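Local coordinates for immunity protein (Neisseria meningitidis, PDB 4Q7O) that probably protects its host cell by binding and neutralising the toxin delivered in contact-dependent growth inhibition between neighbouring bacteria, at residues F22-F27 / L100-N105; F28-Q33 / I56-E61. All blocks are in the same frame, centred on the assembly; numbering follows the deposited sequence.

Contact 1. Residues F22-F27 / L100-N105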
ATOM      1  N   PHE B  22      -1.554   4.964  -0.001  1.00  5.97           N
ATOM      2  CA  PHE B  22      -1.100   3.583  -0.021  1.00  6.01           C
ATOM      3  C   PHE B  22       0.420   3.444   0.107  1.00  5.99           C
ATOM      4  O   PHE B  22       0.906   2.417   0.572  1.00  7.04           O
ATOM      5  CB  PHE B  22      -1.604   2.873  -1.281  1.00  5.92           C
ATOM      6  CG  PHE B  22      -1.244   3.584  -2.556  1.00  7.07           C
ATOM      7  CD1 PHE B  22      -0.041   3.318  -3.201  1.00  8.16           C
ATOM      8  CD2 PHE B  22      -2.107   4.522  -3.108  1.00  8.70           C
ATOM      9  CE1 PHE B  22       0.297   3.965  -4.380  1.00  8.34           C
ATOM     10  CE2 PHE B  22      -1.777   5.184  -4.283  1.00  8.58           C
ATOM     11  CZ  PHE B  22      -0.567   4.908  -4.922  1.00  9.29           C
ATOM     12  N   VAL B  23       1.174   4.474  -0.268  1.00  5.74           N
ATOM     13  CA  VAL B  23       2.627   4.435  -0.072  1.00  5.38           C
ATOM     14  C   VAL B  23       2.986   4.257   1.408  1.00  5.73           C
ATOM     15  O   VAL B  23       3.933   3.528   1.747  1.00  6.88           O
ATOM     16  CB  VAL B  23       3.306   5.694  -0.676  1.00  5.87           C
ATOM     17  CG1 VAL B  23       4.720   5.874  -0.135  1.00  7.61           C
ATOM     18  CG2 VAL B  23       3.325   5.602  -2.204  1.00  6.95           C
ATOM     19  N   ILE B  24       2.216   4.903   2.286  1.00  5.47           N
ATOM     20  CA  ILE B  24       2.426   4.757   3.726  1.00  6.65           C
ATOM     21  C   ILE B  24       2.173   3.324   4.199  1.00  7.29           C
ATOM     22  O   ILE B  24       2.931   2.786   5.013  1.00  7.74           O
ATOM     23  CB  ILE B  24       1.541   5.727   4.530  1.00  7.41           C
ATOM     24  CG1 ILE B  24       1.826   7.179   4.127  1.00  9.24           C
ATOM     25  CG2 ILE B  24       1.749   5.522   6.023  1.00  8.54           C
ATOM     26  CD1 ILE B  24       3.274   7.598   4.291  1.00 11.33           C
ATOM     27  N   SER B  25       1.102   2.720   3.690  1.00  7.62           N
ATOM     28  CA  SER B  25       0.754   1.328   3.987  1.00  8.21           C
ATOM     29  C   SER B  25       1.922   0.409   3.625  1.00  7.79           C
ATOM     30  O   SER B  25       2.334  -0.455   4.410  1.00  9.68           O
ATOM     31  CB  SER B  25      -0.482   0.892   3.178  1.00  9.46           C
ATOM     32  OG  SER B  25      -1.407   1.953   2.963  1.00 13.19           O
ATOM     33  N   ILE B  26       2.460   0.601   2.426  1.00  6.43           N
ATOM     34  CA  ILE B  26       3.545  -0.243   1.935  1.00  6.61           C
ATOM     35  C   ILE B  26       4.818  -0.003   2.730  1.00  6.51           C
ATOM     36  O   ILE B  26       5.535  -0.943   3.071  1.00  8.01           O
ATOM     37  CB  ILE B  26       3.811   0.026   0.440  1.00  6.71           C
ATOM     38  CG1 ILE B  26       2.580  -0.339  -0.393  1.00  7.88           C
ATOM     39  CG2 ILE B  26       5.033  -0.746  -0.060  1.00  8.39           C
ATOM     40  CD1 ILE B  26       2.697   0.113  -1.835  1.00  8.36           C
ATOM     41  N   PHE B  27       5.084   1.260   3.044  1.00  6.01           N
ATOM     42  CA  PHE B  27       6.265   1.644   3.812  1.00  6.96           C
ATOM     43  C   PHE B  27       6.367   0.852   5.118  1.00  7.32           C
ATOM     44  O   PHE B  27       7.378   0.200   5.389  1.00  6.93           O
ATOM     45  CB  PHE B  27       6.224   3.149   4.093  1.00  7.37           C
ATOM     46  CG  PHE B  27       7.369   3.644   4.928  1.00  7.44           C
ATOM     47  CD1 PHE B  27       8.556   4.053   4.338  1.00  8.93           C
ATOM     48  CD2 PHE B  27       7.250   3.732   6.306  1.00  8.69           C
ATOM     49  CE1 PHE B  27       9.608   4.511   5.110  1.00 10.25           C
ATOM     50  CE2 PHE B  27       8.305   4.182   7.081  1.00  8.48           C
ATOM     51  CZ  PHE B  27       9.479   4.572   6.485  1.00  9.25           C
ATOM     52  N   LEU B 100       5.277   9.730  -2.360  1.00  6.39           N
ATOM     53  CA  LEU B 100       4.187  10.486  -1.761  1.00  6.23           C
ATOM     54  C   LEU B 100       4.740  11.582  -0.879  1.00  6.50           C
ATOM     55  O   LEU B 100       5.678  11.361  -0.121  1.00  7.85           O
ATOM     56  CB  LEU B 100       3.311   9.556  -0.917  1.00  6.97           C
ATOM     57  CG  LEU B 100       2.185  10.186  -0.093  1.00  8.30           C
ATOM     58  CD1 LEU B 100       1.116  10.776  -0.985  1.00  9.73           C
ATOM     59  CD2 LEU B 100       1.566   9.165   0.855  1.00  8.09           C
ATOM     60  N   ILE B 101       4.140  12.762  -0.969  1.00  5.36           N
ATOM     61  CA  ILE B 101       4.444  13.848  -0.048  1.00  6.37           C
ATOM     62  C   ILE B 101       3.196  14.182   0.760  1.00  6.51           C
ATOM     63  O   ILE B 101       2.103  14.281   0.204  1.00  6.99           O
ATOM     64  CB  ILE B 101       4.942  15.087  -0.802  1.00  7.16           C
ATOM     65  CG1 ILE B 101       6.308  14.793  -1.441  1.00  7.02           C
ATOM     66  CG2 ILE B 101       5.007  16.288   0.122  1.00  7.73           C
ATOM     67  CD1 ILE B 101       6.713  15.784  -2.530  1.00  7.72           C
ATOM     68  N   ILE B 102       3.356  14.328   2.073  1.00  7.03           N
ATOM     69  CA  ILE B 102       2.257  14.723   2.950  1.00  6.65           C
ATOM     70  C   ILE B 102       2.741  15.750   3.978  1.00  6.44           C
ATOM     71  O   ILE B 102       3.942  15.881   4.201  1.00  7.56           O
ATOM     72  CB  ILE B 102       1.634  13.503   3.678  1.00  7.23           C
ATOM     73  CG1 ILE B 102       2.709  12.679   4.397  1.00  6.45           C
ATOM     74  CG2 ILE B 102       0.847  12.645   2.704  1.00  8.08           C
ATOM     75  CD1 ILE B 102       2.137  11.543   5.255  1.00  6.85           C
ATOM     76  N   PRO B 103       1.813  16.483   4.610  1.00  6.53           N
ATOM     77  CA  PRO B 103       2.257  17.362   5.698  1.00  7.35           C
ATOM     78  C   PRO B 103       2.852  16.559   6.851  1.00  7.04           C
ATOM     79  O   PRO B 103       2.415  15.438   7.119  1.00  7.24           O
ATOM     80  CB  PRO B 103       0.956  18.032   6.161  1.00  7.29           C
ATOM     81  CG  PRO B 103       0.026  17.928   4.981  1.00  8.13           C
ATOM     82  CD  PRO B 103       0.363  16.598   4.359  1.00  7.95           C
ATOM     83  N   ILE B 104       3.835  17.131   7.537  1.00  7.29           N
ATOM     84  CA  ILE B 104       4.430  16.478   8.697  1.00  8.66           C
ATOM     85  C   ILE B 104       3.388  16.136   9.773  1.00  8.15           C
ATOM     86  O   ILE B 104       3.464  15.089  10.401  1.00  7.12           O
ATOM     87  CB  ILE B 104       5.604  17.313   9.261  1.00 10.53           C
ATOM     88  CG1 ILE B 104       6.790  17.249   8.293  1.00 11.70           C
ATOM     89  CG2 ILE B 104       6.028  16.817  10.634  1.00 11.09           C
ATOM     90  CD1 ILE B 104       7.906  18.216   8.614  1.00 13.47           C
ATOM     91  N   ASN B 105       2.394  16.990   9.967  1.00  8.04           N
ATOM     92  CA  ASN B 105       1.359  16.690  10.955  1.00  7.97           C
ATOM     93  C   ASN B 105       0.654  15.380  10.641  1.00  6.44           C
ATOM     94  O   ASN B 105       0.419  14.552  11.528  1.00  7.00           O
ATOM     95  CB  ASN B 105       0.321  17.814  11.016  1.00  9.42           C
ATOM     96  CG  ASN B 105       0.837  19.054  11.696  1.00 13.74           C
ATOM     97  OD1 ASN B 105       1.881  19.037  12.357  1.00 15.64           O
ATOM     98  ND2 ASN B 105       0.093  20.143  11.557  1.00 14.88           N
TER
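Leu-100, on the outermost strand 98-103, touches both Val-23 and Ile-24 of helix 22-34, each with a different atom. Its CB lies 3.9 Å from CB of Val-23, and CG1 of Val-23 comes almost as near; the two side chains lie alongside each other, pointing opposite ways. Farther out, CD2 of Leu-100 rests 3.8 Å from CG1 of Ile-24, and the two side chains are roughly perpendicular. In Ile-24, chi1 of -58° sets CG1 opposite the carbonyl carbon and a bent chi2 of -57° then places CD1, so that the end of the side chain reaches the strand although the CB itself does not aim there. Two residues on, Ile-102 again faces the helix, and its CD1 lies 4.2 Å from CD1 of Ile-24, the last bond of Ile-24 running across the line between the two methyls. The alternation is that of a β-strand, with Leu-100 and Ile-102 on the helix-covered face and Ile-101 on the other, against Tyr-72 and Val-75. Strand and helix segments run nearly perpendicular, at 101°, with axes 9.4 Å apart. Phe-89 of the adjacent strand and Tyr-110 of helix 104-121 extend the same apolar layer, while Met-4 of the second subunit packs on Leu-100. No hydrogen bond spans the two segments: the helix meets the sheet edge here through buried, nondirectional van der Waals packing.

Contact 2. Residues F28-Q33 / I56-E61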
ATOM      1  N   PHE B  28       5.314   0.887   5.920  1.00  7.15           N
ATOM      2  CA  PHE B  28       5.366   0.207   7.206  1.00  7.33           C
ATOM      3  C   PHE B  28       5.377  -1.312   7.095  1.00  7.66           C
ATOM      4  O   PHE B  28       6.145  -1.970   7.794  1.00  8.54           O
ATOM      5  CB  PHE B  28       4.268   0.710   8.146  1.00  8.74           C
ATOM      6  CG  PHE B  28       4.600   2.020   8.772  1.00  9.39           C
ATOM      7  CD1 PHE B  28       5.613   2.101   9.717  1.00 11.32           C
ATOM      8  CD2 PHE B  28       3.928   3.175   8.410  1.00  9.94           C
ATOM      9  CE1 PHE B  28       5.946   3.310  10.299  1.00 11.80           C
ATOM     10  CE2 PHE B  28       4.258   4.384   8.991  1.00 10.64           C
ATOM     11  CZ  PHE B  28       5.269   4.450   9.933  1.00 11.94           C
ATOM     12  N   GLU B  29       4.566  -1.873   6.204  1.00  8.07           N
ATOM     13  CA  GLU B  29       4.514  -3.326   6.105  1.00 10.17           C
ATOM     14  C   GLU B  29       5.824  -3.915   5.617  1.00 10.35           C
ATOM     15  O   GLU B  29       6.280  -4.944   6.117  1.00 10.96           O
ATOM     16  CB  GLU B  29       3.371  -3.792   5.204  1.00 12.43           C
ATOM     17  CG  GLU B  29       3.302  -5.313   5.022  1.00 16.32           C
ATOM     18  CD  GLU B  29       3.160  -6.094   6.324  1.00 21.27           C
ATOM     19  OE1 GLU B  29       2.702  -5.529   7.340  1.00 23.27           O
ATOM     20  OE2 GLU B  29       3.504  -7.296   6.324  1.00 23.95           O
ATOM     21  N   THR B  30       6.446  -3.260   4.647  1.00  9.88           N
ATOM     22  CA  THR B  30       7.662  -3.828   4.083  1.00 10.86           C
ATOM     23  C   THR B  30       8.848  -3.714   5.051  1.00 10.37           C
ATOM     24  O   THR B  30       9.664  -4.625   5.139  1.00 10.07           O
ATOM     25  CB  THR B  30       7.978  -3.275   2.678  1.00 12.13           C
ATOM     26  OG1 THR B  30       8.127  -1.859   2.745  1.00 12.30           O
ATOM     27  CG2 THR B  30       6.859  -3.618   1.705  1.00 14.24           C
ATOM     28  N   ILE B  31       8.940  -2.614   5.792  1.00  9.72           N
ATOM     29  CA  ILE B  31       9.981  -2.505   6.816  1.00 10.13           C
ATOM     30  C   ILE B  31       9.769  -3.524   7.935  1.00  9.07           C
ATOM     31  O   ILE B  31      10.703  -4.208   8.356  1.00  9.28           O
ATOM     32  CB  ILE B  31      10.047  -1.087   7.392  1.00 11.51           C
ATOM     33  CG1 ILE B  31      10.505  -0.120   6.302  1.00 12.68           C
ATOM     34  CG2 ILE B  31      10.969  -1.030   8.605  1.00 11.91           C
ATOM     35  CD1 ILE B  31      10.340   1.319   6.672  1.00 14.03           C
ATOM     36  N   TYR B  32       8.537  -3.633   8.411  1.00  8.99           N
ATOM     37  CA  TYR B  32       8.224  -4.589   9.465  1.00  8.48           C
ATOM     38  C   TYR B  32       8.565  -6.028   9.086  1.00  9.53           C
ATOM     39  O   TYR B  32       9.138  -6.774   9.878  1.00  9.73           O
ATOM     40  CB  TYR B  32       6.744  -4.483   9.830  1.00  8.35           C
ATOM     41  CG  TYR B  32       6.251  -5.578  10.740  1.00  8.71           C
ATOM     42  CD1 TYR B  32       6.549  -5.569  12.095  1.00 10.74           C
ATOM     43  CD2 TYR B  32       5.476  -6.617  10.250  1.00  9.56           C
ATOM     44  CE1 TYR B  32       6.088  -6.572  12.940  1.00 11.39           C
ATOM     45  CE2 TYR B  32       5.009  -7.619  11.079  1.00 10.96           C
ATOM     46  CZ  TYR B  32       5.319  -7.597  12.421  1.00 10.69           C
ATOM     47  OH  TYR B  32       4.848  -8.596  13.240  1.00 12.25           O
ATOM     48  N   GLN B  33       8.219  -6.430   7.874  1.00 10.29           N
ATOM     49  CA  GLN B  33       8.386  -7.828   7.520  1.00 12.63           C
ATOM     50  C   GLN B  33       9.843  -8.197   7.210  1.00 13.54           C
ATOM     51  O   GLN B  33      10.229  -9.356   7.325  1.00 15.47           O
ATOM     52  CB  GLN B  33       7.493  -8.182   6.332  1.00 13.56           C
ATOM     53  CG  GLN B  33       7.944  -7.556   5.042  1.00 14.27           C
ATOM     54  CD  GLN B  33       6.981  -7.811   3.910  1.00 15.88           C
ATOM     55  OE1 GLN B  33       5.839  -8.231   4.127  1.00 17.94           O
ATOM     56  NE2 GLN B  33       7.430  -7.549   2.687  1.00 15.73           N
ATOM     57  N   ILE B  56      16.718  -0.316   1.929  1.00 13.89           N
ATOM     58  CA  ILE B  56      16.501  -0.678   0.537  1.00 14.56           C
ATOM     59  C   ILE B  56      14.996  -0.816   0.313  1.00 15.15           C
ATOM     60  O   ILE B  56      14.322  -1.595   0.999  1.00 16.00           O
ATOM     61  CB  ILE B  56      17.258  -1.962   0.130  1.00 16.38           C
ATOM     62  CG1 ILE B  56      18.767  -1.758   0.287  1.00 17.71           C
ATOM     63  CG2 ILE B  56      16.926  -2.329  -1.309  1.00 17.12           C
ATOM     64  CD1 ILE B  56      19.603  -2.996  -0.012  1.00 18.43           C
ATOM     65  N   GLY B  57      14.461  -0.003  -0.595  1.00 14.44           N
ATOM     66  CA  GLY B  57      13.056  -0.076  -0.957  1.00 14.70           C
ATOM     67  C   GLY B  57      12.085   0.737  -0.117  1.00 12.79           C
ATOM     68  O   GLY B  57      10.874   0.622  -0.308  1.00 12.89           O
ATOM     69  N   ALA B  58      12.588   1.552   0.810  1.00 11.19           N
ATOM     70  CA  ALA B  58      11.708   2.386   1.630  1.00 10.92           C
ATOM     71  C   ALA B  58      12.468   3.505   2.311  1.00 10.37           C
ATOM     72  O   ALA B  58      13.494   3.267   2.936  1.00 11.91           O
ATOM     73  CB  ALA B  58      10.989   1.542   2.673  1.00 12.37           C
ATOM     74  N   GLN B  59      11.949   4.723   2.226  1.00  9.01           N
ATOM     75  CA  GLN B  59      12.583   5.839   2.911  1.00  9.16           C
ATOM     76  C   GLN B  59      11.613   6.979   3.156  1.00  7.98           C
ATOM     77  O   GLN B  59      10.579   7.094   2.491  1.00  7.70           O
ATOM     78  CB  GLN B  59      13.767   6.369   2.097  1.00 12.16           C
ATOM     79  CG  GLN B  59      13.342   7.033   0.792  1.00 15.56           C
ATOM     80  CD  GLN B  59      14.479   7.742   0.082  1.00 20.65           C
ATOM     81  OE1 GLN B  59      15.463   8.147   0.706  1.00 23.10           O
ATOM     82  NE2 GLN B  59      14.346   7.905  -1.229  1.00 22.87           N
ATOM     83  N   TYR B  60      11.970   7.833   4.108  1.00  7.30           N
ATOM     84  CA  TYR B  60      11.343   9.145   4.229  1.00  7.12           C
ATOM     85  C   TYR B  60      12.389  10.208   4.494  1.00  7.46           C
ATOM     86  O   TYR B  60      13.478   9.924   5.005  1.00  8.84           O
ATOM     87  CB  TYR B  60      10.234   9.191   5.299  1.00  7.47           C
ATOM     88  CG  TYR B  60      10.694   8.922   6.725  1.00  7.05           C
ATOM     89  CD1 TYR B  60      11.372   9.894   7.467  1.00  7.94           C
ATOM     90  CD2 TYR B  60      10.434   7.698   7.337  1.00  7.19           C
ATOM     91  CE1 TYR B  60      11.797   9.645   8.773  1.00  8.37           C
ATOM     92  CE2 TYR B  60      10.846   7.437   8.642  1.00  7.80           C
ATOM     93  CZ  TYR B  60      11.528   8.417   9.355  1.00  8.27           C
ATOM     94  OH  TYR B  60      11.945   8.183  10.651  1.00  9.29           O
ATOM     95  N   GLU B  61      12.040  11.444   4.164  1.00  7.98           N
ATOM     96  CA  GLU B  61      12.896  12.575   4.447  1.00  9.34           C
ATOM     97  C   GLU B  61      12.009  13.800   4.570  1.00  8.24           C
ATOM     98  O   GLU B  61      11.223  14.092   3.664  1.00  9.09           O
ATOM     99  CB  GLU B  61      13.908  12.751   3.313  1.00 13.51           C
ATOM    100  CG  GLU B  61      14.957  13.815   3.522  1.00 19.47           C
ATOM    101  CD  GLU B  61      15.834  13.976   2.292  1.00 25.06           C
ATOM    102  OE1 GLU B  61      15.471  13.419   1.232  1.00 27.37           O
ATOM    103  OE2 GLU B  61      16.881  14.648   2.385  1.00 28.14           O
TER
HETATM  104  O   HOH W   1       9.017  -1.194   0.063  1.00 21.44           O
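Helix packing on an antiparallel sheet is continued here by the second half of helix 22-34, which meets strand 58-62 through one small side chain and one water. Ala-58 points its CB at the helix, and Ile-31 answers with the longer of its two branches: CG1 lies 4.0 Å from CB of Ala-58, and CD1 follows at 4.1 Å. The torsions explain the reach. CG1 stands opposite the carbonyl carbon (chi1 -66°) and the chain then runs on extended to CD1 (chi2 168°), so the branch covers the methyl with two successive carbons. The helix-on-sheet packing broadens around this point, because Ile-31 also touches Phe-53 and Val-55 on strand 52-55 and Leu-40 and Cys-43 on helix 37-46; it thus fills the angle between two helices and the sheet. The neighbouring Thr-30 adds a polar link. A water donates to OG1 of Thr-30 at 2.9 Å and to the carbonyl O of Gly-57 at 2.6 Å, bridging the helix and the backbone of Gly-57 where no direct hydrogen bond joins the segments. The hydroxyl of Thr-30 is also hydrogen-bonded to the backbone O of Ile-26, one turn back, which ties the water's acceptor to the helix itself. Gly-57 has a positive phi of 88°, where a CB would be jammed against the carbonyl O of the residue before it. At the subunit interface, the backbone O of Thr-30 accepts a hydrogen bond from ND2 of Asn-96 of the second subunit.

Overall arrangement
From the N terminus, the chain passes helix 10-18 and enters helix 22-34, whose first half supplies contact 1 and whose second half supplies contact 2. Contact 2 closes first, when the chain returns through helix 37-46 and strand 52-55 to strand 58-62. Contact 1 closes later, once strands 86-91 and 98-103 have been added, so the shorter loop lies within the longer one. Helix 22-34 thus reaches from strand 98-103 at one edge toward strands 58-62 and 52-55 at the other. The centres of the two contacts are about 11 Å apart, and Phe-27 joins them, its CZ lying 3.4 Å from CD2 of Tyr-60. Both contacts also touch the second subunit.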